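Local coordinates for protein NleG5-1 effector (Enterobacteria phage YYZ-2008, PDB 5VGC) that probably acts as a ubiquitin-protein transferase of the NleG effector family, with a RING-related domain, and binds calcium ions, at residues 122-130 and 148-156; 155-166 and 185-196. The protein carries 1 engineered substitution. One frame throughout, in Å; residues are numbered along the deposited sequence.

Contact 1 (122-130 and 148-156); sequences IEVCAFNVE and CEPEDGVFM. With CA (calcium ion), chain G; CA (calcium ion), chain F.
Phe-127 and Gly-153 form an antiparallel hydrogen-bonded pair that joins the two-residue strand 127-128 to strand 152-157, within a domain whose family is assigned to the RING clan. Both bonds of the pair, Phe-127 N to Gly-153 O and Gly-153 N to Phe-127 O, measure 2.8 Å, and Val-129 N continues the pattern onto Glu-151 O. The Phe-127 ring lies back over its partner strand because CG sits between the backbone N and the carbonyl carbon (chi1 63°); one ring face then covers Gly-153 C, where no side chain intervenes. The same ring meets that of Phe-155 obliquely, with centroids 5.3 Å apart and planes at 50°, and its CE2 stands over one Phe-155 face near the rim. Phe-155 in turn meets the ring of Phe-210. Val-129 lays CG2 against the Pro-150 ring and the backbone N of Gly-153. At the helix end, Val-154 points CG2 at Ala-126 CB, 3.6 Å away, and CG1 at Cys-125 CB, while Leu-173 of helix 170-178 packs on both Val-154 and Ile-122. Water 1 accepts from Phe-155 N and donates to Cys-125 O, bridging the strand to the last helical turn. Calcium closes the other end. Glu-130 OE1 (2.4 Å) and Glu-151 OE2 (2.5 Å) bind one ion, their carboxylate planes 73° apart; this shared metal accounts for the close approach of the two oxygens. Glu-130 OE2 binds a second calcium ion at 2.2 Å, and water 3, a ligand of that ion, donates to Glu-151 OE2.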
loop_
_atom_site.group_PDB
_atom_site.type_symbol
_atom_site.label_atom_id
_atom_site.label_comp_id
_atom_site.label_asym_id
_atom_site.label_seq_id
_atom_site.Cartn_x
_atom_site.Cartn_y
_atom_site.Cartn_z
ATOM N N ILE A 122 -22.267 16.431 -0.991
ATOM C CA ILE A 122 -22.695 16.816 0.371
ATOM C C ILE A 122 -23.487 18.133 0.284
ATOM O O ILE A 122 -24.674 18.221 0.721
ATOM C CB ILE A 122 -21.506 16.921 1.349
ATOM C CG1 ILE A 122 -21.036 15.504 1.701
ATOM C CG2 ILE A 122 -21.892 17.688 2.614
ATOM C CD1 ILE A 122 -19.710 15.446 2.423
ATOM N N GLU A 123 -22.825 19.123 -0.317
ATOM C CA GLU A 123 -23.440 20.426 -0.507
ATOM C C GLU A 123 -24.862 20.335 -1.109
ATOM O O GLU A 123 -25.795 20.974 -0.624
ATOM C CB GLU A 123 -22.542 21.310 -1.374
ATOM C CG GLU A 123 -22.791 22.792 -1.243
ATOM C CD GLU A 123 -22.588 23.282 0.165
ATOM O OE1 GLU A 123 -23.457 24.057 0.614
ATOM O OE2 GLU A 123 -21.580 22.894 0.824
ATOM N N VAL A 124 -25.028 19.531 -2.149
ATOM C CA VAL A 124 -26.360 19.363 -2.736
ATOM C C VAL A 124 -27.306 18.692 -1.753
ATOM O O VAL A 124 -28.454 19.129 -1.629
ATOM C CB VAL A 124 -26.320 18.593 -4.088
ATOM C CG1 VAL A 124 -27.719 18.164 -4.545
ATOM C CG2 VAL A 124 -25.649 19.453 -5.171
ATOM N N CYS A 125 -26.856 17.641 -1.055
ATOM C CA CYS A 125 -27.794 16.840 -0.254
ATOM C C CYS A 125 -28.151 17.458 1.099
ATOM O O CYS A 125 -29.166 17.075 1.706
ATOM C CB CYS A 125 -27.267 15.417 -0.066
ATOM S SG CYS A 125 -27.310 14.385 -1.557
ATOM N N ALA A 126 -27.339 18.403 1.575
ATOM C CA ALA A 126 -27.605 19.059 2.865
ATOM C C ALA A 126 -28.924 19.794 2.916
ATOM O O ALA A 126 -29.288 20.462 1.937
ATOM C CB ALA A 126 -26.482 20.018 3.211
ATOM N N PHE A 127 -29.641 19.673 4.046
ATOM C CA PHE A 127 -30.944 20.361 4.226
ATOM C C PHE A 127 -31.058 21.043 5.604
ATOM O O PHE A 127 -30.429 20.613 6.590
ATOM C CB PHE A 127 -32.104 19.387 3.997
ATOM C CG PHE A 127 -32.155 18.251 4.986
ATOM C CD1 PHE A 127 -32.891 18.362 6.162
ATOM C CD2 PHE A 127 -31.466 17.062 4.747
ATOM C CE1 PHE A 127 -32.935 17.318 7.088
ATOM C CE2 PHE A 127 -31.509 16.014 5.662
ATOM C CZ PHE A 127 -32.246 16.142 6.836
ATOM N N ASN A 128 -31.863 22.104 5.650
ATOM C CA ASN A 128 -32.263 22.780 6.888
ATOM C C ASN A 128 -33.112 21.805 7.721
ATOM O O ASN A 128 -34.256 21.481 7.346
ATOM C CB ASN A 128 -33.059 24.046 6.493
ATOM C CG ASN A 128 -33.558 24.865 7.681
ATOM O OD1 ASN A 128 -33.993 24.359 8.712
ATOM N ND2 ASN A 128 -33.510 26.153 7.515
ATOM N N VAL A 129 -32.553 21.359 8.845
ATOM C CA VAL A 129 -33.243 20.345 9.651
ATOM C C VAL A 129 -34.599 20.842 10.132
ATOM O O VAL A 129 -35.630 20.143 9.941
ATOM C CB VAL A 129 -32.388 19.856 10.835
ATOM C CG1 VAL A 129 -33.104 18.751 11.623
ATOM C CG2 VAL A 129 -31.036 19.369 10.310
ATOM N N GLU A 130 -34.627 22.031 10.731
ATOM C CA GLU A 130 -35.873 22.506 11.340
ATOM C C GLU A 130 -36.945 22.772 10.275
ATOM O O GLU A 130 -38.094 22.428 10.493
ATOM C CB GLU A 130 -35.710 23.545 12.472
ATOM C CG GLU A 130 -35.063 24.850 12.147
ATOM C CD GLU A 130 -34.282 25.494 13.300
ATOM O OE1 GLU A 130 -33.819 24.829 14.247
ATOM O OE2 GLU A 130 -34.105 26.730 13.250
ATOM N N CYS A 148 -25.206 16.483 18.715
ATOM C CA CYS A 148 -26.149 17.601 18.750
ATOM C C CYS A 148 -27.081 17.499 17.573
ATOM O O CYS A 148 -26.792 16.821 16.619
ATOM C CB CYS A 148 -25.410 18.933 18.642
ATOM S SG CYS A 148 -24.421 19.334 20.064
ATOM N N GLU A 149 -28.201 18.193 17.641
ATOM C CA GLU A 149 -29.046 18.350 16.465
ATOM C C GLU A 149 -28.390 19.401 15.582
ATOM O O GLU A 149 -28.184 20.522 16.029
ATOM C CB GLU A 149 -30.471 18.772 16.837
ATOM C CG GLU A 149 -31.408 18.794 15.634
ATOM C CD GLU A 149 -32.730 19.426 15.932
ATOM O OE1 GLU A 149 -33.374 18.931 16.867
ATOM O OE2 GLU A 149 -33.131 20.405 15.240
ATOM N N PRO A 150 -28.055 19.041 14.334
ATOM C CA PRO A 150 -27.452 20.035 13.435
ATOM C C PRO A 150 -28.504 20.969 12.865
ATOM O O PRO A 150 -29.670 20.597 12.789
ATOM C CB PRO A 150 -26.848 19.171 12.324
ATOM C CG PRO A 150 -27.738 17.986 12.276
ATOM C CD PRO A 150 -28.197 17.724 13.677
ATOM N N GLU A 151 -28.092 22.173 12.478
ATOM C CA GLU A 151 -28.961 23.094 11.741
ATOM C C GLU A 151 -29.060 22.706 10.281
ATOM O O GLU A 151 -30.166 22.555 9.720
ATOM C CB GLU A 151 -28.472 24.514 11.913
ATOM C CG GLU A 151 -28.411 25.040 13.372
ATOM C CD GLU A 151 -29.393 24.435 14.399
ATOM O OE1 GLU A 151 -28.898 23.694 15.301
ATOM O OE2 GLU A 151 -30.657 24.683 14.338
ATOM N N ASP A 152 -27.896 22.521 9.671
ATOM C CA ASP A 152 -27.781 21.913 8.340
ATOM C C ASP A 152 -27.377 20.466 8.478
ATOM O O ASP A 152 -26.291 20.168 8.975
ATOM C CB ASP A 152 -26.765 22.683 7.496
ATOM C CG ASP A 152 -27.174 24.124 7.315
ATOM O OD1 ASP A 152 -28.303 24.340 6.814
ATOM O OD2 ASP A 152 -26.389 25.029 7.669
ATOM N N GLY A 153 -28.256 19.574 8.037
ATOM C CA GLY A 153 -28.044 18.149 8.203
ATOM C C GLY A 153 -27.887 17.451 6.869
ATOM O O GLY A 153 -28.347 17.960 5.851
ATOM N N VAL A 154 -27.234 16.286 6.887
ATOM C CA VAL A 154 -27.042 15.460 5.692
ATOM C C VAL A 154 -27.265 13.983 6.029
ATOM O O VAL A 154 -26.787 13.496 7.087
ATOM C CB VAL A 154 -25.617 15.585 5.132
ATOM C CG1 VAL A 154 -25.472 14.791 3.840
ATOM C CG2 VAL A 154 -25.219 17.038 4.892
ATOM N N PHE A 155 -27.983 13.274 5.140
ATOM C CA PHE A 155 -28.247 11.849 5.347
ATOM C C PHE A 155 -27.073 11.040 4.809
ATOM O O PHE A 155 -26.677 11.237 3.659
ATOM C CB PHE A 155 -29.532 11.380 4.625
ATOM C CG PHE A 155 -30.819 11.662 5.368
ATOM C CD1 PHE A 155 -30.934 11.481 6.739
ATOM C CD2 PHE A 155 -31.939 12.085 4.673
ATOM C CE1 PHE A 155 -32.143 11.728 7.393
ATOM C CE2 PHE A 155 -33.133 12.346 5.329
ATOM C CZ PHE A 155 -33.236 12.164 6.688
ATOM N N MET A 156 -26.528 10.130 5.623
ATOM C CA MET A 156 -25.491 9.208 5.114
ATOM C C MET A 156 -25.815 7.768 5.471
ATOM O O MET A 156 -26.203 7.467 6.610
ATOM C CB MET A 156 -24.095 9.557 5.656
ATOM C CG MET A 156 -22.979 8.699 5.075
ATOM S SD MET A 156 -21.362 9.089 5.751
ATOM C CE MET A 156 -20.798 10.237 4.555
HETATM CA CA CA G . -32.355 24.418 16.161
HETATM CA CA CA F . -32.782 28.261 13.993
HETATM O O HOH W 1 -29.508 14.571 3.110
HETATM O O HOH W 2 -32.136 23.974 11.219
HETATM O O HOH W 3 -30.968 27.039 12.553
HETATM O O HOH W 4 -33.638 28.822 11.892
#

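Contact 2 (155-166 and 185-196); sequences FMRNSMNSNVCM and LSRESIAVSMIV
Met-156 and Ile-195 make an antiparallel non-hydrogen-bonded pair, a short strand-to-strand contact that continues into loop packing where strand 152-157 turns toward strand 164-169. The bond from Arg-157 N to Met-194 O (2.8 Å, donor in the carbonyl plane) supports this register. Arg-157 then bends at chi3 (75°), bringing its guanidinium between two backbone carbonyls: NE donates in the group's plane to Ser-162 O at 2.9 Å, and NH1 reaches Ser-193 O at 3.0 Å from above that carbonyl plane. Glu-188 grips the type I turn that starts at Ser-159, its OE1 taking the Met-160 N-H (2.8 Å) on the syn lone pair; Ser-186 OG adds a weak bond to the same oxygen. Met-160, bent at chi2 and chi3, crosses Met-194 at about a right angle, their CE atoms meeting at 3.5 Å. Leu-185 reaches tip to tip for Met-166, its CD1 also lying against the Asn-158 amide. Asn-54 of the second subunit packs on Met-160, Ala-191 and Ser-193. Within the chain, Ile-195 touches both Leu-118 of helix 111-125 and Leu-173 of helix 170-178, whereas Arg-157 packs on Leu-212 of strand 209-212.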
loop_
_atom_site.group_PDB
_atom_site.type_symbol
_atom_site.label_atom_id
_atom_site.label_comp_id
_atom_site.label_asym_id
_atom_site.label_seq_id
_atom_site.Cartn_x
_atom_site.Cartn_y
_atom_site.Cartn_z
ATOM N N PHE A 155 -27.983 13.274 5.140
ATOM C CA PHE A 155 -28.247 11.849 5.347
ATOM C C PHE A 155 -27.073 11.040 4.809
ATOM O O PHE A 155 -26.677 11.237 3.659
ATOM C CB PHE A 155 -29.532 11.380 4.625
ATOM C CG PHE A 155 -30.819 11.662 5.368
ATOM C CD1 PHE A 155 -30.934 11.481 6.739
ATOM C CD2 PHE A 155 -31.939 12.085 4.673
ATOM C CE1 PHE A 155 -32.143 11.728 7.393
ATOM C CE2 PHE A 155 -33.133 12.346 5.329
ATOM C CZ PHE A 155 -33.236 12.164 6.688
ATOM N N MET A 156 -26.528 10.130 5.623
ATOM C CA MET A 156 -25.491 9.208 5.114
ATOM C C MET A 156 -25.815 7.768 5.471
ATOM O O MET A 156 -26.203 7.467 6.610
ATOM C CB MET A 156 -24.095 9.557 5.656
ATOM C CG MET A 156 -22.979 8.699 5.075
ATOM S SD MET A 156 -21.362 9.089 5.751
ATOM C CE MET A 156 -20.798 10.237 4.555
ATOM N N ARG A 157 -25.632 6.886 4.495
ATOM C CA ARG A 157 -25.880 5.471 4.691
ATOM C C ARG A 157 -24.872 4.854 5.662
ATOM O O ARG A 157 -23.724 5.287 5.706
ATOM C CB ARG A 157 -25.838 4.722 3.363
ATOM C CG ARG A 157 -27.030 5.081 2.496
ATOM C CD ARG A 157 -26.788 4.825 1.032
ATOM N NE ARG A 157 -26.851 3.411 0.720
ATOM C CZ ARG A 157 -26.521 2.893 -0.448
ATOM N NH1 ARG A 157 -26.084 3.669 -1.445
ATOM N NH2 ARG A 157 -26.629 1.582 -0.607
ATOM N N ASN A 158 -25.326 3.855 6.432
ATOM C CA ASN A 158 -24.488 3.190 7.415
ATOM C C ASN A 158 -23.306 2.428 6.832
ATOM O O ASN A 158 -22.322 2.197 7.525
ATOM C CB ASN A 158 -25.316 2.244 8.295
ATOM C CG ASN A 158 -26.151 2.985 9.316
ATOM O OD1 ASN A 158 -26.357 4.210 9.197
ATOM N ND2 ASN A 158 -26.643 2.251 10.323
ATOM N N SER A 159 -23.405 2.045 5.566
ATOM C CA SER A 159 -22.328 1.377 4.849
ATOM C C SER A 159 -22.571 1.434 3.332
ATOM O O SER A 159 -23.604 1.914 2.888
ATOM C CB SER A 159 -22.191 -0.069 5.328
ATOM O OG SER A 159 -23.226 -0.883 4.784
ATOM N N MET A 160 -21.619 0.931 2.551
ATOM C CA MET A 160 -21.704 0.942 1.089
ATOM C C MET A 160 -23.056 0.473 0.549
ATOM O O MET A 160 -23.597 1.092 -0.364
ATOM C CB MET A 160 -20.575 0.108 0.468
ATOM C CG MET A 160 -20.281 0.475 -0.983
ATOM S SD MET A 160 -19.854 2.214 -1.201
ATOM C CE MET A 160 -18.108 2.162 -0.777
ATOM N N ASN A 161 -23.605 -0.604 1.117
ATOM C CA ASN A 161 -24.864 -1.195 0.642
ATOM C C ASN A 161 -26.026 -1.180 1.651
ATOM O O ASN A 161 -26.987 -1.898 1.489
ATOM C CB ASN A 161 -24.609 -2.632 0.192
ATOM C CG ASN A 161 -23.333 -2.774 -0.602
ATOM O OD1 ASN A 161 -22.495 -3.609 -0.270
ATOM N ND2 ASN A 161 -23.172 -1.959 -1.649
ATOM N N SER A 162 -25.955 -0.339 2.683
ATOM C CA SER A 162 -26.961 -0.342 3.734
ATOM C C SER A 162 -28.178 0.416 3.223
ATOM O O SER A 162 -28.047 1.431 2.510
ATOM C CB SER A 162 -26.462 0.312 5.008
ATOM O OG SER A 162 -27.476 0.251 5.989
ATOM N N ASN A 163 -29.353 -0.095 3.567
ATOM C CA ASN A 163 -30.593 0.645 3.334
ATOM C C ASN A 163 -30.917 1.675 4.424
ATOM O O ASN A 163 -31.896 2.409 4.297
ATOM C CB ASN A 163 -31.720 -0.338 3.102
ATOM C CG ASN A 163 -31.556 -1.105 1.798
ATOM O OD1 ASN A 163 -31.133 -0.552 0.794
ATOM N ND2 ASN A 163 -31.901 -2.368 1.811
ATOM N N VAL A 164 -30.088 1.745 5.466
ATOM C CA VAL A 164 -30.328 2.605 6.627
ATOM C C VAL A 164 -29.340 3.774 6.588
ATOM O O VAL A 164 -28.122 3.592 6.342
ATOM C CB VAL A 164 -30.182 1.781 7.926
ATOM C CG1 VAL A 164 -29.977 2.655 9.169
ATOM C CG2 VAL A 164 -31.360 0.834 8.102
ATOM N N CYS A 165 -29.864 4.970 6.822
ATOM C CA CYS A 165 -29.012 6.146 6.920
ATOM C C CYS A 165 -29.240 6.896 8.198
ATOM O O CYS A 165 -30.257 6.727 8.887
ATOM C CB CYS A 165 -29.171 7.077 5.724
ATOM S SG CYS A 165 -30.824 7.221 5.125
ATOM N N MET A 166 -28.250 7.727 8.511
ATOM C CA MET A 166 -28.311 8.560 9.687
ATOM C C MET A 166 -28.059 9.988 9.311
ATOM O O MET A 166 -27.457 10.284 8.267
ATOM C CB MET A 166 -27.327 8.063 10.727
ATOM C CG MET A 166 -27.762 6.704 11.288
ATOM S SD MET A 166 -27.262 6.413 12.988
ATOM C CE MET A 166 -25.496 6.214 12.843
ATOM N N LEU A 185 -19.351 4.127 11.579
ATOM C CA LEU A 185 -19.931 2.799 11.834
ATOM C C LEU A 185 -19.191 1.677 11.105
ATOM O O LEU A 185 -18.598 0.800 11.738
ATOM C CB LEU A 185 -21.414 2.778 11.450
ATOM C CG LEU A 185 -22.395 3.570 12.327
ATOM C CD1 LEU A 185 -23.819 3.451 11.788
ATOM C CD2 LEU A 185 -22.316 3.077 13.761
ATOM N N SER A 186 -19.216 1.696 9.781
ATOM C CA SER A 186 -18.650 0.586 9.003
ATOM C C SER A 186 -17.122 0.617 8.887
ATOM O O SER A 186 -16.515 -0.399 8.526
ATOM C CB SER A 186 -19.284 0.532 7.598
ATOM O OG SER A 186 -18.845 1.593 6.778
ATOM N N ARG A 187 -16.512 1.772 9.178
ATOM C CA ARG A 187 -15.073 2.013 8.970
ATOM C C ARG A 187 -14.608 1.931 7.495
ATOM O O ARG A 187 -13.404 1.861 7.220
ATOM C CB ARG A 187 -14.200 1.133 9.862
ATOM C CG ARG A 187 -14.772 0.862 11.232
ATOM C CD ARG A 187 -15.040 2.084 12.062
ATOM N NE ARG A 187 -13.817 2.798 12.415
ATOM C CZ ARG A 187 -13.762 3.990 13.021
ATOM N NH1 ARG A 187 -14.878 4.654 13.366
ATOM N NH2 ARG A 187 -12.574 4.540 13.293
ATOM N N GLU A 188 -15.555 1.962 6.553
ATOM C CA GLU A 188 -15.243 1.999 5.135
ATOM C C GLU A 188 -14.866 3.437 4.782
ATOM O O GLU A 188 -15.114 4.375 5.557
ATOM C CB GLU A 188 -16.464 1.597 4.299
ATOM C CG GLU A 188 -16.969 0.183 4.539
ATOM C CD GLU A 188 -18.364 -0.084 3.975
ATOM O OE1 GLU A 188 -19.159 0.853 3.848
ATOM O OE2 GLU A 188 -18.681 -1.253 3.655
ATOM N N SER A 189 -14.263 3.607 3.613
ATOM C CA SER A 189 -14.006 4.937 3.079
ATOM C C SER A 189 -15.340 5.540 2.670
ATOM O O SER A 189 -16.167 4.875 2.050
ATOM C CB SER A 189 -13.036 4.887 1.899
ATOM O OG SER A 189 -11.700 5.069 2.355
ATOM N N ILE A 190 -15.533 6.795 3.036
ATOM C CA ILE A 190 -16.756 7.514 2.710
ATOM C C ILE A 190 -16.769 7.844 1.212
ATOM O O ILE A 190 -15.820 8.445 0.733
ATOM C CB ILE A 190 -16.889 8.806 3.552
ATOM C CG1 ILE A 190 -16.976 8.448 5.038
ATOM C CG2 ILE A 190 -18.098 9.583 3.093
ATOM C CD1 ILE A 190 -17.271 9.587 5.958
ATOM N N ALA A 191 -17.843 7.465 0.508
ATOM C CA ALA A 191 -17.954 7.611 -0.951
ATOM C C ALA A 191 -19.301 8.202 -1.362
ATOM O O ALA A 191 -20.291 7.965 -0.671
ATOM C CB ALA A 191 -17.782 6.246 -1.596
ATOM N N VAL A 192 -19.340 8.941 -2.488
ATOM C CA VAL A 192 -20.571 9.613 -2.971
ATOM C C VAL A 192 -21.880 8.827 -2.805
ATOM O O VAL A 192 -22.889 9.369 -2.301
ATOM C CB VAL A 192 -20.529 10.087 -4.463
ATOM C CG1 VAL A 192 -20.094 11.522 -4.579
ATOM C CG2 VAL A 192 -19.690 9.191 -5.341
ATOM N N SER A 193 -21.866 7.563 -3.211
ATOM C CA SER A 193 -23.080 6.747 -3.171
ATOM C C SER A 193 -23.666 6.604 -1.745
ATOM O O SER A 193 -24.867 6.358 -1.592
ATOM C CB SER A 193 -22.815 5.385 -3.789
ATOM O OG SER A 193 -21.697 4.833 -3.162
ATOM N N MET A 194 -22.824 6.766 -0.720
ATOM C CA MET A 194 -23.311 6.795 0.674
ATOM C C MET A 194 -24.123 8.043 1.046
ATOM O O MET A 194 -24.899 7.985 2.019
ATOM C CB MET A 194 -22.155 6.634 1.669
ATOM C CG MET A 194 -21.459 5.282 1.618
ATOM S SD MET A 194 -19.894 5.354 2.511
ATOM C CE MET A 194 -19.227 3.765 2.071
ATOM N N ILE A 195 -23.940 9.141 0.291
ATOM C CA ILE A 195 -24.587 10.420 0.584
ATOM C C ILE A 195 -25.894 10.422 -0.156
ATOM O O ILE A 195 -25.927 10.022 -1.316
ATOM C CB ILE A 195 -23.786 11.646 0.098
ATOM C CG1 ILE A 195 -22.309 11.526 0.443
ATOM C CG2 ILE A 195 -24.320 12.931 0.701
ATOM C CD1 ILE A 195 -22.019 11.414 1.900
ATOM N N VAL A 196 -26.968 10.850 0.507
ATOM C CA VAL A 196 -28.305 10.835 -0.101
ATOM C C VAL A 196 -29.114 12.060 0.291
ATOM O O VAL A 196 -28.921 12.610 1.382
ATOM C CB VAL A 196 -29.096 9.545 0.260
ATOM C CG1 VAL A 196 -28.405 8.310 -0.295
ATOM C CG2 VAL A 196 -29.277 9.378 1.757
HETATM O O HOH W 1 -29.508 14.571 3.110
#

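How the contacts relate
Strand 152-157 carries both contacts in succession: its first part pairs with 127-128 in contact 1, its last part with 195-196 in contact 2. Phe-155 and Met-156 belong to both, and water 1 links Cys-125, Phe-155 and Val-196 across them. Where they meet, the packing is apolar and buried, with Ile-195 CG2 lying 3.8 Å from Val-154 CG1 and Ile-122 and Cys-125 also close to Ile-195. Away from that shared core their chemistry diverges. Contact 1 runs out to carboxylates held by calcium, whereas contact 2 ends in loops tied by arginine and glutamate to backbone groups, and touches the second subunit.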